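Local coordinates for uncharacterized lipoprotein GfcB (Escherichia coli K12, PDB 2IN5) that is of unknown function but, as a membrane lipoprotein homologous to group 4 capsule protein B, may take part in making or exporting capsule polysaccharide, at residues Thr11-Ala14 / Ser15-Asn19; Leu101-Lys104 / Asp105-Trp109. All coordinates share one frame; numbering follows the deposited sequence.

Contact 1 of 2, residues Thr11-Ala14 / Ser15-Asn19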
# COMPACT_ATOMS: atom_id res chain seq x y z
N THR A 11 -1.25 -1.95 -14.20
CA THR A 11 -1.50 -1.58 -15.58
C THR A 11 -0.66 -0.41 -16.07
O THR A 11 -0.01 -0.49 -17.12
CB THR A 11 -2.98 -1.25 -15.78
OG1 THR A 11 -3.74 -2.46 -15.66
CG2 THR A 11 -3.21 -0.63 -17.14
N PHE A 12 -0.67 0.69 -15.32
CA PHE A 12 0.09 1.87 -15.70
C PHE A 12 1.58 1.71 -15.45
O PHE A 12 2.39 2.37 -16.10
CB PHE A 12 -0.47 3.10 -14.97
CG PHE A 12 -1.78 3.56 -15.53
CD1 PHE A 12 -1.82 4.53 -16.53
CD2 PHE A 12 -2.97 2.99 -15.11
CE1 PHE A 12 -3.02 4.91 -17.12
CE2 PHE A 12 -4.19 3.36 -15.69
CZ PHE A 12 -4.22 4.32 -16.70
N ARG A 13 1.94 0.82 -14.54
CA ARG A 13 3.35 0.57 -14.25
C ARG A 13 3.93 -0.23 -15.42
O ARG A 13 5.03 0.05 -15.88
CB ARG A 13 3.49 -0.22 -12.95
CG ARG A 13 4.93 -0.56 -12.54
CD ARG A 13 4.96 -1.10 -11.12
NE ARG A 13 4.11 -2.29 -10.99
CZ ARG A 13 4.54 -3.53 -11.16
NH1 ARG A 13 5.82 -3.76 -11.46
NH2 ARG A 13 3.70 -4.55 -11.07
N ALA A 14 3.18 -1.21 -15.91
CA ALA A 14 3.64 -2.03 -17.02
C ALA A 14 3.81 -1.15 -18.26
O ALA A 14 4.83 -1.21 -18.94
CB ALA A 14 2.66 -3.15 -17.31
N SER A 15 2.79 -0.34 -18.53
CA SER A 15 2.83 0.54 -19.67
C SER A 15 4.09 1.41 -19.64
O SER A 15 4.75 1.60 -20.67
CB SER A 15 1.58 1.43 -19.67
OG SER A 15 1.59 2.32 -20.77
N LEU A 16 4.43 1.92 -18.46
CA LEU A 16 5.62 2.76 -18.33
C LEU A 16 6.87 2.03 -18.79
O LEU A 16 7.69 2.57 -19.53
CB LEU A 16 5.79 3.20 -16.87
CG LEU A 16 7.13 3.85 -16.55
CD1 LEU A 16 7.34 5.09 -17.40
CD2 LEU A 16 7.17 4.21 -15.07
N PHE A 17 7.01 0.78 -18.35
CA PHE A 17 8.17 -0.01 -18.73
C PHE A 17 8.05 -0.61 -20.12
O PHE A 17 9.04 -1.09 -20.67
CB PHE A 17 8.38 -1.13 -17.70
CG PHE A 17 8.81 -0.63 -16.36
CD1 PHE A 17 10.08 -0.09 -16.18
CD2 PHE A 17 7.95 -0.71 -15.27
CE1 PHE A 17 10.49 0.37 -14.94
CE2 PHE A 17 8.35 -0.26 -14.01
CZ PHE A 17 9.62 0.28 -13.85
N ASP A 18 6.85 -0.58 -20.69
CA ASP A 18 6.62 -1.11 -22.03
C ASP A 18 6.77 -0.03 -23.09
O ASP A 18 6.87 -0.33 -24.28
CB ASP A 18 5.21 -1.71 -22.14
CG ASP A 18 5.05 -3.03 -21.39
OD1 ASP A 18 3.94 -3.60 -21.42
OD2 ASP A 18 6.03 -3.50 -20.77
N ASN A 19 6.79 1.23 -22.66
CA ASN A 19 6.91 2.36 -23.58
C ASN A 19 8.17 3.19 -23.31
O ASN A 19 8.24 4.37 -23.64
CB ASN A 19 5.67 3.26 -23.45
CG ASN A 19 4.37 2.52 -23.78
OD1 ASN A 19 3.27 3.04 -23.57
ND2 ASN A 19 4.50 1.30 -24.32
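Arg-13 and Phe-17 meet through a pair of complementary torsions: CG of Arg-13 lies anti to the backbone N (chi1 180°), whereas CG of Phe-17 lies beside its own backbone N (chi1 -69°), which leans the ring back toward Arg-13, edge first. The two side chains therefore converge one turn apart. Arg-13 CG comes up in the ring plane, 3.7 Å from Phe-17 CE2 at the ring edge, so the aliphatic part of the arginine does the touching. The guanidinium itself is turned 70° from the ring plane and is engaged by other groups: NH2 forms a salt bridge with Asp-10 and NH1 a hydrogen bond with the carbonyl of Ser-63, two partners that fix the direction of this buried side chain. On the backbone side, Arg-13 O approaches the same ring obliquely, 3.1 Å from Phe-17 CD2, while also accepting the N-H of Phe-17.

The main chain supplies an i to i+4 series. Ser-15 N to Thr-11 O is the straightest bond, 3.1 Å long and nearly linear at the hydrogen; Leu-16 N bonds to Phe-12 O and Phe-17 N to Arg-13 O. The last step is poorer: Asp-18 N to Ala-14 O is short but weak, strongly bent at the hydrogen. Regularity fades here, and Asn-19 is the first residue to leave helical backbone angles, its OD1 taking a weak 3.3 Å hydrogen bond from Ser-15 OG. On the side of Thr-11 and Phe-12, the helix faces the second subunit, where the ring of Phe-12 meets Phe-12 of that subunit at an inclined angle. These features are those of the C-terminal turns of a short alpha-helix, residues 8-18, packed at a subunit interface.

Contact 2 of 2, residues Leu101-Lys104 / Asp105-Trp109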
# COMPACT_ATOMS: atom_id res chain seq x y z
N LEU A 101 15.45 19.09 7.86
CA LEU A 101 15.93 20.46 7.97
C LEU A 101 16.30 20.83 9.41
O LEU A 101 17.18 21.66 9.63
CB LEU A 101 14.89 21.44 7.43
CG LEU A 101 14.76 21.49 5.91
CD1 LEU A 101 13.73 22.54 5.55
CD2 LEU A 101 16.10 21.82 5.25
N ALA A 102 15.65 20.18 10.38
CA ALA A 102 15.89 20.43 11.80
C ALA A 102 16.97 19.54 12.40
O ALA A 102 17.09 19.44 13.62
CB ALA A 102 14.60 20.25 12.60
N ILE A 103 17.76 18.90 11.56
CA ILE A 103 18.81 18.05 12.08
C ILE A 103 19.96 18.90 12.58
O ILE A 103 20.49 19.72 11.83
CB ILE A 103 19.34 17.10 11.00
CG1 ILE A 103 18.21 16.19 10.51
CG2 ILE A 103 20.51 16.30 11.54
CD1 ILE A 103 18.65 15.22 9.45
N LYS A 104 20.33 18.72 13.84
CA LYS A 104 21.45 19.47 14.41
C LYS A 104 22.69 18.59 14.36
O LYS A 104 22.59 17.37 14.49
CB LYS A 104 21.17 19.87 15.87
CG LYS A 104 20.14 20.98 16.06
CD LYS A 104 20.08 21.40 17.53
CE LYS A 104 19.23 22.65 17.74
NZ LYS A 104 17.83 22.46 17.23
N ASP A 105 23.84 19.21 14.16
CA ASP A 105 25.10 18.48 14.10
C ASP A 105 25.26 17.74 15.42
O ASP A 105 25.29 18.34 16.49
CB ASP A 105 26.26 19.46 13.89
CG ASP A 105 27.54 18.77 13.46
OD1 ASP A 105 27.48 17.87 12.60
OD2 ASP A 105 28.62 19.15 13.96
N GLY A 106 25.35 16.42 15.34
CA GLY A 106 25.50 15.61 16.53
C GLY A 106 24.26 14.80 16.87
O GLY A 106 24.21 14.17 17.93
N SER A 107 23.26 14.82 15.99
CA SER A 107 22.02 14.07 16.20
C SER A 107 22.31 12.58 16.32
O SER A 107 23.17 12.04 15.62
CB SER A 107 21.04 14.30 15.04
OG SER A 107 20.50 15.60 15.06
N ARG A 108 21.60 11.91 17.22
CA ARG A 108 21.82 10.49 17.42
C ARG A 108 20.53 9.72 17.24
O ARG A 108 19.44 10.30 17.24
CB ARG A 108 22.43 10.25 18.81
CG ARG A 108 23.68 11.12 19.09
CD ARG A 108 24.70 10.46 20.02
NE ARG A 108 24.14 10.03 21.30
CZ ARG A 108 24.84 9.48 22.29
NH1 ARG A 108 26.15 9.27 22.16
NH2 ARG A 108 24.24 9.11 23.42
N TRP A 109 20.64 8.42 17.04
CA TRP A 109 19.47 7.57 16.87
C TRP A 109 19.85 6.13 17.14
O TRP A 109 20.89 5.65 16.70
CB TRP A 109 18.91 7.71 15.45
CG TRP A 109 17.74 6.81 15.17
CD1 TRP A 109 16.73 6.49 16.02
CD2 TRP A 109 17.42 6.18 13.92
NE1 TRP A 109 15.80 5.71 15.38
CE2 TRP A 109 16.20 5.50 14.09
CE3 TRP A 109 18.05 6.13 12.67
CZ2 TRP A 109 15.59 4.78 13.06
CZ3 TRP A 109 17.45 5.42 11.64
CH2 TRP A 109 16.23 4.75 11.85
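Ser-107 and Lys-104 close a type II beta turn, Lys-104 to Ser-107, that leads into the antiparallel strand 108-117. Backbone conformation is the first evidence: Gly-106 has a positive phi of 109° at the third position of this turn, where a CB would jam against the carbonyl oxygen of Asp-105.

Hydrogen bonding comes next. Lys-104 O accepts two donors from one residue. The turn's own bond, Ser-107 N to Lys-104 O, is weak at 3.0 Å, whereas Ser-107 OG reaches Lys-104 O at 2.8 Å; the hydroxyl thus reinforces a closure that the amide makes only loosely. A chi1 of -72° swings OG of Ser-107 back past the serine's own backbone N, toward Lys-104. Asp-105 uses its carboxylate outside the turn, OD1 accepting the amide of Phe-132, and the backbones of Gly-106 and Ser-107 bond to Phe-130, tying the turn to strand 120-140.

Van der Waals contact is slight: Ile-103 CG2 lies 3.6 Å from Ser-107 OG and 4.1 Å from Ser-107 CB, while the buried isoleucine also packs on Phe-130 and Trp-150. Ser-107 OG meets Lys-104 O in the carbonyl plane, on a lone pair, at a C=O...O angle of 135°.

From the N terminus the chain first forms helix 8-18, where contact 1 joins successive turns and finishes as the helix ends, closing no loop of its own. It then runs through helix 26-31 and the strands from 36-41 to 86-89 before the loop that carries contact 2, which closes a four-residue turn just ahead of strand 108-117. The two are in series, neither nested nor crossed, and lie on opposite sides of the chain's centre, about 26 Å apart at their nearest atoms. Contact 1 belongs to a helix that meets the second subunit; contact 2 belongs to the beta framework, beside strand 120-140.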